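Local coordinates for synaptonemal complex protein 2 (Mus musculus, PDB 5IWZ), which is a major component of the axial and lateral elements of synaptonemal complexes and is required for normal chromosome synapsis in meiosis, at residues A[218-223]-A[262-267]; A[225-230]-A[253-258]; A[59-64]-A[111-116]; A[101-106]-A[130-135]. One frame throughout, in Å; residues are numbered along the deposited sequence.

Interaction 1. Residues A[218-223]-A[262-267]; sequences LQVGIV and TDCRIF
Val223 and Val220, one helical turn apart on helix 216-229, close on the sulfur of Cys264 and on the ring of Phe267 from helix 260-274. The two short helical segments cross steeply, at 119°, with their axes 10.6 Å apart at the closest point. Val223 meets both partners, the sulfur and the ring, and can be followed outward. Its CB already lies 3.8 Å from Cys264 SG. The CG1 methyl, placed anti to the backbone N (chi1 171°), leans further in and meets the same sulfur at 3.6 Å. The other branch, CG2, turns to the ring of Phe267 instead, 3.9 Å from CE2, with CD2 next along the same side; it comes to the ring obliquely. One methyl of the valine thus meets a thiol, the other an aromatic ring. Cys264 reaches them because SG stands anti to its own backbone N and extends toward helix 216-229, where Val220 CG1 adds a third touch at 4.0 Å. Val223 also packs on Ile210 of helix 197-212 and on Phe260 and Leu268 of the facing helix, while Phe267 meets Phe252 edge-to-face. The polar groups nearby turn to other partners: Gln219 bonds to Asn272, and Arg265 forms a salt bridge with Asp310 on strand 308-312 of the Spt16M-like domain, so helix 260-274 packs on helix 216-229 and also reaches that domain. What passes directly between the segments is therefore wholly apolar, methyl against sulfur and methyl against ring. Cohesion here comes from shape and burial, without directional bonds between the two segments.

Interaction 2. Residues A[225-230]-A[253-258]; sequences ALCRMT and KEIKDC
Cys227, near the C-terminal end of helix 216-229, directs its side chain at Ile255 in the loop that joins helix 246-253 to helix 260-274. The meeting is loose: Cys227 SG and Ile255 CG2 are 4.4 Å apart, an apolar contact between two buried side chains. The CB of each residue points toward the opposite segment, yet the groups do not meet head-on. The Ile255 methyl offers its flank, since its CB-CG2 bond lies at nearly a right angle to the line to the sulfur. With chi1 at -58°, CG2 stands anti to the backbone N of Ile255, and the longer CG1-CD1 branch runs elsewhere, to Phe267 and Val223. The isoleucine is thus forked, one arm for the thiol and one for the neighbouring helix pair. Asp257 lies beside this apolar pair and is turned differently. Its carboxylate bends in from the side, so that OD2 comes within 4.4 Å of Cys227 O, both of them acceptors and not bonded to each other. The polar partner of that carboxylate is Arg235, whose NH2 forms a salt bridge with Asp257 OD1 and also donates to Ile255 O. Ile255 turns inward, packing on Cys227 of helix 216-229 and on Phe260 and Phe267 of helix 260-274, while helix 232-242 holds the loop's polar groups: Arg235 as described, Glu232 accepting from Asp257 N, and Gln236 donating to Lys253 O. Arg235 also packs against Cys227, as does Phe260 at the start of helix 260-274.

Interaction 3. Residues A[59-64]-A[111-116]; sequences RELNKK and KEIILN
Lys64, just past the end of helix 49-63, folds its aliphatic chain along Ile113 and brings its ammonium to Glu112, both on helix 111-115 in the armadillo-repeat-like domain. Lys64 closes its helix with a Schellman motif, its positive phi of 63° leaving the helical path. Chi1 of -92° puts Lys64 CG against Ile113 CG1 at 3.8 Å, the two chains running in opposite senses. The bend at chi2 (93°) then turns the rest toward Glu112, and that at chi4 sets NZ 3.6 Å from Glu112 OE2, a rather long salt bridge between two exposed side chains. Lys64 CE is nearer still to Glu112 OE2, at 3.4 Å, so the ammonium is not aimed squarely at the carboxylate. Glu112 meets it with CG anti to its backbone N and an extended chain, crossing the lysine at about a right angle. Deeper in, Ile113 CD1 sits 3.7 Å from Leu61 O and 4.0 Å from Leu61 CD2, likewise crossing that leucine. On the far side of helix 49-63, Glu60 OE1 gathers Arg59 and Lys63 into a salt-bridge network. Helix 66-79 lies beneath the apolar pair through Val69 and Ile66, and helix 123-141 through Met128 and Val125.

Interaction 4. Residues A[101-106]-A[130-135]; sequences QKMVSW and EDLFDL
Met103 and Trp106 of helix 99-108 pack on Leu132 and Leu135 of helix 123-141, an antiparallel helix-helix contact within the armadillo-repeat-like domain. The short axes run at 167° to each other and 11.4 Å apart, wide enough for a full layer of side chains between them. Met103 does most of the bridging. Its chain bends at chi2 and chi3 so that the thioether turns along the facing helix: SD lies 3.8 Å from Leu135 CG, and CE ends 3.4 Å from Leu132 CD1, a carbon pair tighter than usual. The methionine and Leu132 lie alongside each other, running in opposite senses, whereas Leu135 lies aslant to the methionine. The same Leu132 methyl also comes to Trp106, at the ring edge and near its plane, 4.3 Å from CE3. The one methyl thus faces both the thioether methyl and the indole rim, which lie side by side. Further out, Leu73 of helix 66-79 touches both leucines and Ile76 adds to Leu135, while Ile57 and Cys58 of helix 49-63 lie against the tryptophan. The bond from Trp106 NE1 to Asp54 OD2 helps to hold the indole's orientation, while Lys102 NZ forms a salt bridge with Asp54 OD1. That one aspartate of helix 49-63 therefore holds two residues of helix 99-108. The indole also lies over its own helix, with Lys102 O 3.1 Å above one face, offset toward the ring's rim.

In the fold
In this N-terminal piece of the protein, interaction 3 opens at helix 49-63 and closes on helix 111-115. Before it closes, interaction 4 has begun on helix 99-108, and it ends on helix 123-141, so the two cross along the chain. They touch where Leu61 CD1 meets Trp106 O, and both belong to the armadillo-repeat-like domain. Further on, helix 216-229 opens interaction 1 and then interaction 2; the loop 253-258 closes the latter before helix 260-274 closes the former, which thus encloses it. Ile255 and the Lys256-Asp263 salt bridge join this pair. Interactions 1 and 3 lie on opposite sides of the chain's centre, their centres about 33 Å apart.

Interaction 1. Residues A[218-223]-A[262-267]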
# COMPACT_ATOMS: atom_id res chain seq x y z
N LEU A 218 2.93 6.37 -5.05
CA LEU A 218 3.22 5.25 -5.93
C LEU A 218 4.45 5.54 -6.79
O LEU A 218 5.24 4.63 -7.06
CB LEU A 218 2.00 4.94 -6.80
CG LEU A 218 0.85 4.23 -6.08
CD1 LEU A 218 -0.33 4.18 -7.02
CD2 LEU A 218 1.24 2.78 -5.63
N GLN A 219 4.64 6.80 -7.21
CA GLN A 219 5.84 7.15 -7.98
C GLN A 219 7.10 6.83 -7.19
O GLN A 219 8.05 6.24 -7.73
CB GLN A 219 5.83 8.63 -8.38
CG GLN A 219 4.92 9.00 -9.56
CD GLN A 219 5.08 10.47 -9.99
OE1 GLN A 219 5.07 11.37 -9.15
NE2 GLN A 219 5.24 10.71 -11.29
N VAL A 220 7.13 7.21 -5.92
CA VAL A 220 8.31 6.96 -5.09
C VAL A 220 8.52 5.47 -4.90
O VAL A 220 9.64 4.96 -5.02
CB VAL A 220 8.21 7.68 -3.74
CG1 VAL A 220 9.47 7.41 -2.90
CG2 VAL A 220 7.97 9.16 -3.92
N GLY A 221 7.45 4.74 -4.56
CA GLY A 221 7.59 3.31 -4.31
C GLY A 221 8.09 2.55 -5.52
O GLY A 221 8.86 1.59 -5.39
N ILE A 222 7.64 2.94 -6.72
CA ILE A 222 8.11 2.29 -7.94
C ILE A 222 9.57 2.62 -8.18
O ILE A 222 10.37 1.73 -8.46
CB ILE A 222 7.26 2.71 -9.14
CG1 ILE A 222 5.85 2.12 -9.04
CG2 ILE A 222 7.98 2.30 -10.44
CD1 ILE A 222 4.88 2.72 -10.04
N VAL A 223 9.93 3.91 -8.11
CA VAL A 223 11.34 4.29 -8.19
C VAL A 223 12.15 3.52 -7.15
O VAL A 223 13.23 2.98 -7.44
CB VAL A 223 11.51 5.81 -8.00
CG1 VAL A 223 13.00 6.15 -7.86
CG2 VAL A 223 10.90 6.61 -9.15
N THR A 262 15.94 12.10 -0.84
CA THR A 262 15.92 13.45 -1.36
C THR A 262 16.19 13.48 -2.86
O THR A 262 15.61 14.29 -3.59
CB THR A 262 16.91 14.35 -0.62
OG1 THR A 262 18.19 13.72 -0.57
CG2 THR A 262 16.41 14.63 0.80
N ASP A 263 17.06 12.59 -3.36
CA ASP A 263 17.28 12.56 -4.81
C ASP A 263 16.02 12.09 -5.53
O ASP A 263 15.73 12.54 -6.64
CB ASP A 263 18.46 11.66 -5.18
CG ASP A 263 19.83 12.30 -4.87
OD1 ASP A 263 19.95 13.55 -4.84
OD2 ASP A 263 20.80 11.53 -4.71
N CYS A 264 15.24 11.22 -4.89
CA CYS A 264 14.01 10.75 -5.52
C CYS A 264 12.99 11.88 -5.66
O CYS A 264 12.34 12.01 -6.71
CB CYS A 264 13.43 9.58 -4.73
SG CYS A 264 12.13 8.75 -5.60
N ARG A 265 12.87 12.73 -4.64
CA ARG A 265 12.07 13.96 -4.76
C ARG A 265 12.56 14.82 -5.92
O ARG A 265 11.77 15.32 -6.73
CB ARG A 265 12.10 14.74 -3.43
CG ARG A 265 11.59 16.20 -3.50
CD ARG A 265 10.13 16.32 -3.99
NE ARG A 265 9.16 15.85 -2.99
CZ ARG A 265 7.85 15.84 -3.15
NH1 ARG A 265 7.29 16.26 -4.28
NH2 ARG A 265 7.07 15.41 -2.17
N ILE A 266 13.88 15.02 -6.02
CA ILE A 266 14.41 15.84 -7.10
C ILE A 266 14.02 15.24 -8.46
O ILE A 266 13.46 15.92 -9.32
CB ILE A 266 15.93 16.01 -6.95
CG1 ILE A 266 16.24 16.90 -5.74
CG2 ILE A 266 16.58 16.59 -8.23
CD1 ILE A 266 17.68 16.83 -5.28
N PHE A 267 14.26 13.93 -8.63
CA PHE A 267 13.94 13.28 -9.90
C PHE A 267 12.46 13.41 -10.24
O PHE A 267 12.09 13.78 -11.37
CB PHE A 267 14.36 11.81 -9.85
CG PHE A 267 13.75 10.95 -10.95
CD1 PHE A 267 14.24 11.01 -12.25
CD2 PHE A 267 12.71 10.07 -10.67
CE1 PHE A 267 13.70 10.21 -13.27
CE2 PHE A 267 12.15 9.26 -11.67
CZ PHE A 267 12.65 9.32 -12.97

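Interaction 2. Residues A[225-230]-A[253-258]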
# COMPACT_ATOMS: atom_id res chain seq x y z
N ALA A 225 11.42 0.65 -5.68
CA ALA A 225 11.52 -0.75 -6.06
C ALA A 225 12.56 -0.94 -7.16
O ALA A 225 13.40 -1.85 -7.09
CB ALA A 225 10.15 -1.29 -6.49
N LEU A 226 12.52 -0.09 -8.20
CA LEU A 226 13.46 -0.23 -9.30
C LEU A 226 14.90 -0.06 -8.82
O LEU A 226 15.80 -0.76 -9.29
CB LEU A 226 13.15 0.77 -10.42
CG LEU A 226 11.84 0.55 -11.19
CD1 LEU A 226 11.53 1.71 -12.13
CD2 LEU A 226 11.81 -0.79 -11.95
N CYS A 227 15.12 0.84 -7.86
CA CYS A 227 16.49 1.05 -7.37
C CYS A 227 16.94 -0.04 -6.41
O CYS A 227 18.14 -0.32 -6.32
CB CYS A 227 16.61 2.44 -6.73
SG CYS A 227 16.44 3.82 -7.93
N ARG A 228 16.01 -0.66 -5.68
CA ARG A 228 16.38 -1.80 -4.84
C ARG A 228 16.73 -3.02 -5.68
O ARG A 228 17.58 -3.82 -5.27
CB ARG A 228 15.24 -2.15 -3.88
CG ARG A 228 14.84 -1.06 -2.90
CD ARG A 228 13.87 -1.58 -1.83
NE ARG A 228 14.63 -1.82 -0.62
CZ ARG A 228 14.65 -1.00 0.42
NH1 ARG A 228 13.90 0.09 0.43
NH2 ARG A 228 15.42 -1.30 1.46
N MET A 229 16.11 -3.18 -6.85
CA MET A 229 16.34 -4.35 -7.69
C MET A 229 17.43 -4.15 -8.74
O MET A 229 17.73 -5.10 -9.47
CB MET A 229 15.03 -4.77 -8.39
CG MET A 229 13.92 -5.18 -7.43
SD MET A 229 12.53 -6.01 -8.23
CE MET A 229 11.89 -4.68 -9.25
N THR A 230 18.02 -2.95 -8.85
CA THR A 230 19.06 -2.72 -9.85
C THR A 230 20.18 -1.85 -9.28
O THR A 230 19.92 -0.90 -8.53
CB THR A 230 18.51 -2.04 -11.12
OG1 THR A 230 17.77 -0.86 -10.79
CG2 THR A 230 17.63 -2.99 -11.90
N LYS A 253 19.21 8.46 -14.11
CA LYS A 253 20.58 7.98 -13.92
C LYS A 253 21.33 8.72 -12.81
O LYS A 253 22.37 8.23 -12.36
CB LYS A 253 21.36 8.13 -15.23
CG LYS A 253 22.08 9.48 -15.34
CD LYS A 253 22.36 9.91 -16.77
CE LYS A 253 23.00 11.29 -16.81
NZ LYS A 253 24.27 11.33 -16.04
N GLU A 254 20.85 9.89 -12.37
CA GLU A 254 21.53 10.65 -11.33
C GLU A 254 21.09 10.28 -9.92
O GLU A 254 21.69 10.75 -8.95
CB GLU A 254 21.34 12.16 -11.53
CG GLU A 254 21.91 12.68 -12.83
CD GLU A 254 23.41 12.59 -12.87
OE1 GLU A 254 23.98 12.52 -13.98
OE2 GLU A 254 24.07 12.60 -11.81
N ILE A 255 20.06 9.44 -9.76
CA ILE A 255 19.62 9.06 -8.43
C ILE A 255 20.71 8.21 -7.77
O ILE A 255 21.08 7.14 -8.28
CB ILE A 255 18.28 8.31 -8.47
CG1 ILE A 255 17.20 9.18 -9.13
CG2 ILE A 255 17.87 7.88 -7.07
CD1 ILE A 255 15.88 8.43 -9.29
N LYS A 256 21.23 8.70 -6.64
CA LYS A 256 22.26 8.00 -5.87
C LYS A 256 21.59 7.25 -4.73
O LYS A 256 20.76 7.82 -4.02
CB LYS A 256 23.29 8.99 -5.33
CG LYS A 256 23.84 9.97 -6.37
CD LYS A 256 24.80 11.00 -5.76
CE LYS A 256 24.10 11.90 -4.74
NZ LYS A 256 23.16 12.86 -5.39
N ASP A 257 21.95 5.98 -4.57
CA ASP A 257 21.35 5.17 -3.51
C ASP A 257 21.55 5.82 -2.14
O ASP A 257 20.66 5.75 -1.28
CB ASP A 257 21.94 3.75 -3.51
CG ASP A 257 21.46 2.90 -4.70
OD1 ASP A 257 20.90 3.44 -5.68
OD2 ASP A 257 21.67 1.66 -4.68
N CYS A 258 22.69 6.48 -1.92
CA CYS A 258 23.05 6.94 -0.59
C CYS A 258 22.29 8.20 -0.16
O CYS A 258 22.23 8.49 1.04
CB CYS A 258 24.56 7.19 -0.50
SG CYS A 258 25.17 8.49 -1.58

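Interaction 3. Residues A[59-64]-A[111-116]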
# COMPACT_ATOMS: atom_id res chain seq x y z
N ARG A 59 -13.62 -20.95 -1.44
CA ARG A 59 -15.08 -20.86 -1.46
C ARG A 59 -15.56 -19.45 -1.13
O ARG A 59 -16.40 -18.89 -1.84
CB ARG A 59 -15.69 -21.84 -0.48
CG ARG A 59 -17.19 -21.72 -0.40
CD ARG A 59 -17.73 -22.60 0.70
NE ARG A 59 -17.88 -21.90 1.97
CZ ARG A 59 -18.03 -22.54 3.13
NH1 ARG A 59 -18.03 -23.87 3.14
NH2 ARG A 59 -18.18 -21.87 4.27
N GLU A 60 -15.06 -18.88 -0.03
CA GLU A 60 -15.49 -17.54 0.36
C GLU A 60 -15.10 -16.49 -0.68
O GLU A 60 -15.86 -15.56 -0.94
CB GLU A 60 -14.93 -17.19 1.74
CG GLU A 60 -15.48 -18.09 2.86
CD GLU A 60 -17.03 -18.11 2.90
OE1 GLU A 60 -17.63 -19.19 2.74
OE2 GLU A 60 -17.63 -17.02 3.03
N LEU A 61 -13.91 -16.62 -1.29
CA LEU A 61 -13.56 -15.74 -2.41
C LEU A 61 -14.57 -15.87 -3.55
O LEU A 61 -15.05 -14.87 -4.07
CB LEU A 61 -12.14 -16.04 -2.89
CG LEU A 61 -11.05 -15.60 -1.90
CD1 LEU A 61 -9.65 -16.06 -2.31
CD2 LEU A 61 -11.09 -14.07 -1.77
N ASN A 62 -14.90 -17.12 -3.93
CA ASN A 62 -15.89 -17.36 -4.98
C ASN A 62 -17.24 -16.73 -4.65
O ASN A 62 -17.95 -16.26 -5.56
CB ASN A 62 -16.06 -18.86 -5.22
CG ASN A 62 -14.96 -19.44 -6.10
OD1 ASN A 62 -14.26 -18.70 -6.78
ND2 ASN A 62 -14.82 -20.77 -6.10
N LYS A 63 -17.60 -16.69 -3.37
CA LYS A 63 -18.84 -16.04 -2.95
C LYS A 63 -18.71 -14.53 -2.82
O LYS A 63 -19.73 -13.87 -2.61
CB LYS A 63 -19.30 -16.64 -1.62
CG LYS A 63 -19.94 -18.03 -1.76
CD LYS A 63 -19.58 -18.97 -0.60
CE LYS A 63 -20.21 -18.51 0.70
NZ LYS A 63 -20.17 -19.48 1.85
N LYS A 64 -17.50 -13.98 -2.93
CA LYS A 64 -17.27 -12.56 -2.70
C LYS A 64 -17.57 -12.15 -1.26
O LYS A 64 -17.96 -11.01 -1.00
CB LYS A 64 -18.06 -11.68 -3.68
CG LYS A 64 -17.31 -11.31 -4.96
CD LYS A 64 -17.61 -12.29 -6.08
CE LYS A 64 -16.76 -12.01 -7.32
NZ LYS A 64 -16.86 -10.60 -7.79
N LYS A 111 -8.35 -11.68 -7.87
CA LYS A 111 -8.11 -10.66 -8.88
C LYS A 111 -9.42 -10.12 -9.44
O LYS A 111 -9.54 -8.91 -9.67
CB LYS A 111 -7.21 -11.21 -9.98
CG LYS A 111 -5.75 -11.40 -9.50
CD LYS A 111 -4.85 -12.07 -10.55
CE LYS A 111 -3.39 -11.66 -10.34
NZ LYS A 111 -2.44 -12.59 -11.03
N GLU A 112 -10.41 -10.99 -9.62
CA GLU A 112 -11.73 -10.53 -10.05
C GLU A 112 -12.32 -9.53 -9.06
O GLU A 112 -12.91 -8.52 -9.45
CB GLU A 112 -12.66 -11.73 -10.25
CG GLU A 112 -14.04 -11.38 -10.77
CD GLU A 112 -14.90 -12.61 -11.07
OE1 GLU A 112 -14.40 -13.54 -11.74
OE2 GLU A 112 -16.07 -12.64 -10.63
N ILE A 113 -12.15 -9.80 -7.77
CA ILE A 113 -12.61 -8.88 -6.73
C ILE A 113 -11.82 -7.58 -6.78
O ILE A 113 -12.39 -6.48 -6.70
CB ILE A 113 -12.49 -9.55 -5.35
CG1 ILE A 113 -13.58 -10.62 -5.17
CG2 ILE A 113 -12.53 -8.51 -4.25
CD1 ILE A 113 -13.27 -11.62 -4.06
N ILE A 114 -10.50 -7.69 -6.86
CA ILE A 114 -9.62 -6.52 -6.92
C ILE A 114 -10.02 -5.61 -8.08
O ILE A 114 -10.00 -4.38 -7.96
CB ILE A 114 -8.15 -6.97 -7.04
CG1 ILE A 114 -7.65 -7.48 -5.70
CG2 ILE A 114 -7.26 -5.85 -7.57
CD1 ILE A 114 -6.56 -8.53 -5.82
N LEU A 115 -10.42 -6.19 -9.21
CA LEU A 115 -10.77 -5.36 -10.35
C LEU A 115 -12.11 -4.67 -10.16
O LEU A 115 -12.17 -3.44 -10.04
CB LEU A 115 -10.76 -6.18 -11.63
CG LEU A 115 -9.34 -6.58 -12.04
CD1 LEU A 115 -9.36 -7.61 -13.14
CD2 LEU A 115 -8.52 -5.36 -12.44
N ASN A 116 -13.20 -5.44 -10.09
CA ASN A 116 -14.55 -4.90 -10.10
C ASN A 116 -14.88 -4.05 -8.87
O ASN A 116 -16.06 -3.74 -8.63
CB ASN A 116 -15.57 -6.03 -10.24

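Interaction 4. Residues A[101-106]-A[130-135]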
# COMPACT_ATOMS: atom_id res chain seq x y z
N GLN A 101 2.32 -21.43 -2.39
CA GLN A 101 1.59 -21.58 -3.65
C GLN A 101 0.08 -21.52 -3.45
O GLN A 101 -0.64 -21.02 -4.32
CB GLN A 101 1.98 -22.88 -4.35
CG GLN A 101 3.32 -22.81 -5.09
CD GLN A 101 4.51 -22.80 -4.14
OE1 GLN A 101 4.61 -23.63 -3.24
NE2 GLN A 101 5.42 -21.83 -4.33
N LYS A 102 -0.43 -22.02 -2.32
CA LYS A 102 -1.83 -21.73 -2.01
C LYS A 102 -2.07 -20.22 -1.91
O LYS A 102 -3.07 -19.72 -2.43
CB LYS A 102 -2.25 -22.43 -0.72
CG LYS A 102 -2.99 -23.74 -0.95
CD LYS A 102 -2.07 -24.84 -1.40
CE LYS A 102 -2.80 -26.18 -1.53
NZ LYS A 102 -3.73 -26.20 -2.70
N MET A 103 -1.16 -19.49 -1.29
CA MET A 103 -1.38 -18.04 -1.18
C MET A 103 -1.31 -17.35 -2.54
O MET A 103 -2.03 -16.37 -2.76
CB MET A 103 -0.38 -17.43 -0.21
CG MET A 103 -0.52 -18.08 1.14
SD MET A 103 -0.35 -16.95 2.51
CE MET A 103 -1.14 -15.48 1.88
N VAL A 104 -0.48 -17.85 -3.46
CA VAL A 104 -0.50 -17.34 -4.83
C VAL A 104 -1.87 -17.57 -5.45
O VAL A 104 -2.47 -16.66 -6.06
CB VAL A 104 0.61 -18.00 -5.67
CG1 VAL A 104 0.43 -17.69 -7.17
CG2 VAL A 104 1.97 -17.52 -5.19
N SER A 105 -2.39 -18.78 -5.27
CA SER A 105 -3.73 -19.11 -5.74
C SER A 105 -4.79 -18.20 -5.11
O SER A 105 -5.69 -17.72 -5.82
CB SER A 105 -4.02 -20.57 -5.43
OG SER A 105 -5.39 -20.83 -5.57
N TRP A 106 -4.72 -17.95 -3.80
CA TRP A 106 -5.73 -17.09 -3.19
C TRP A 106 -5.65 -15.69 -3.76
O TRP A 106 -6.68 -15.05 -4.03
CB TRP A 106 -5.58 -17.06 -1.66
CG TRP A 106 -5.63 -18.43 -1.02
CD1 TRP A 106 -6.16 -19.58 -1.55
CD2 TRP A 106 -5.09 -18.79 0.26
NE1 TRP A 106 -5.99 -20.63 -0.67
CE2 TRP A 106 -5.33 -20.17 0.44
CE3 TRP A 106 -4.42 -18.08 1.27
CZ2 TRP A 106 -4.94 -20.85 1.59
CZ3 TRP A 106 -4.02 -18.76 2.41
CH2 TRP A 106 -4.29 -20.12 2.57
N GLU A 130 -4.70 -6.32 2.50
CA GLU A 130 -3.74 -6.02 3.55
C GLU A 130 -3.57 -7.23 4.48
O GLU A 130 -2.45 -7.59 4.84
CB GLU A 130 -4.21 -4.79 4.32
CG GLU A 130 -3.23 -4.23 5.30
CD GLU A 130 -3.88 -3.15 6.15
OE1 GLU A 130 -4.92 -2.58 5.72
OE2 GLU A 130 -3.34 -2.89 7.25
N ASP A 131 -4.69 -7.87 4.85
CA ASP A 131 -4.61 -9.08 5.67
C ASP A 131 -3.85 -10.19 4.95
O ASP A 131 -3.11 -10.97 5.58
CB ASP A 131 -6.01 -9.57 6.03
CG ASP A 131 -6.74 -8.60 6.94
OD1 ASP A 131 -6.06 -7.88 7.72
OD2 ASP A 131 -7.99 -8.54 6.86
N LEU A 132 -4.05 -10.32 3.64
CA LEU A 132 -3.32 -11.34 2.88
C LEU A 132 -1.82 -11.07 2.91
O LEU A 132 -1.02 -11.98 3.19
CB LEU A 132 -3.85 -11.38 1.45
CG LEU A 132 -3.27 -12.44 0.52
CD1 LEU A 132 -3.85 -13.80 0.82
CD2 LEU A 132 -3.54 -12.09 -0.91
N PHE A 133 -1.41 -9.83 2.64
CA PHE A 133 0.02 -9.52 2.65
C PHE A 133 0.61 -9.63 4.05
O PHE A 133 1.74 -10.10 4.19
CB PHE A 133 0.27 -8.14 2.05
CG PHE A 133 0.19 -8.11 0.55
CD1 PHE A 133 0.95 -8.99 -0.21
CD2 PHE A 133 -0.65 -7.21 -0.10
CE1 PHE A 133 0.87 -8.98 -1.60
CE2 PHE A 133 -0.73 -7.20 -1.49
CZ PHE A 133 0.03 -8.08 -2.23
N ASP A 134 -0.17 -9.27 5.09
CA ASP A 134 0.29 -9.45 6.47
C ASP A 134 0.64 -10.91 6.74
O ASP A 134 1.66 -11.22 7.36
CB ASP A 134 -0.77 -8.99 7.46
CG ASP A 134 -0.88 -7.47 7.56
OD1 ASP A 134 0.07 -6.76 7.18
OD2 ASP A 134 -1.93 -6.97 8.03
N LEU A 135 -0.22 -11.83 6.29
CA LEU A 135 0.09 -13.24 6.42
C LEU A 135 1.31 -13.61 5.57
O LEU A 135 2.16 -14.38 6.01
CB LEU A 135 -1.13 -14.07 6.02
CG LEU A 135 -1.02 -15.60 6.03
CD1 LEU A 135 -0.36 -16.13 7.32
CD2 LEU A 135 -2.42 -16.24 5.80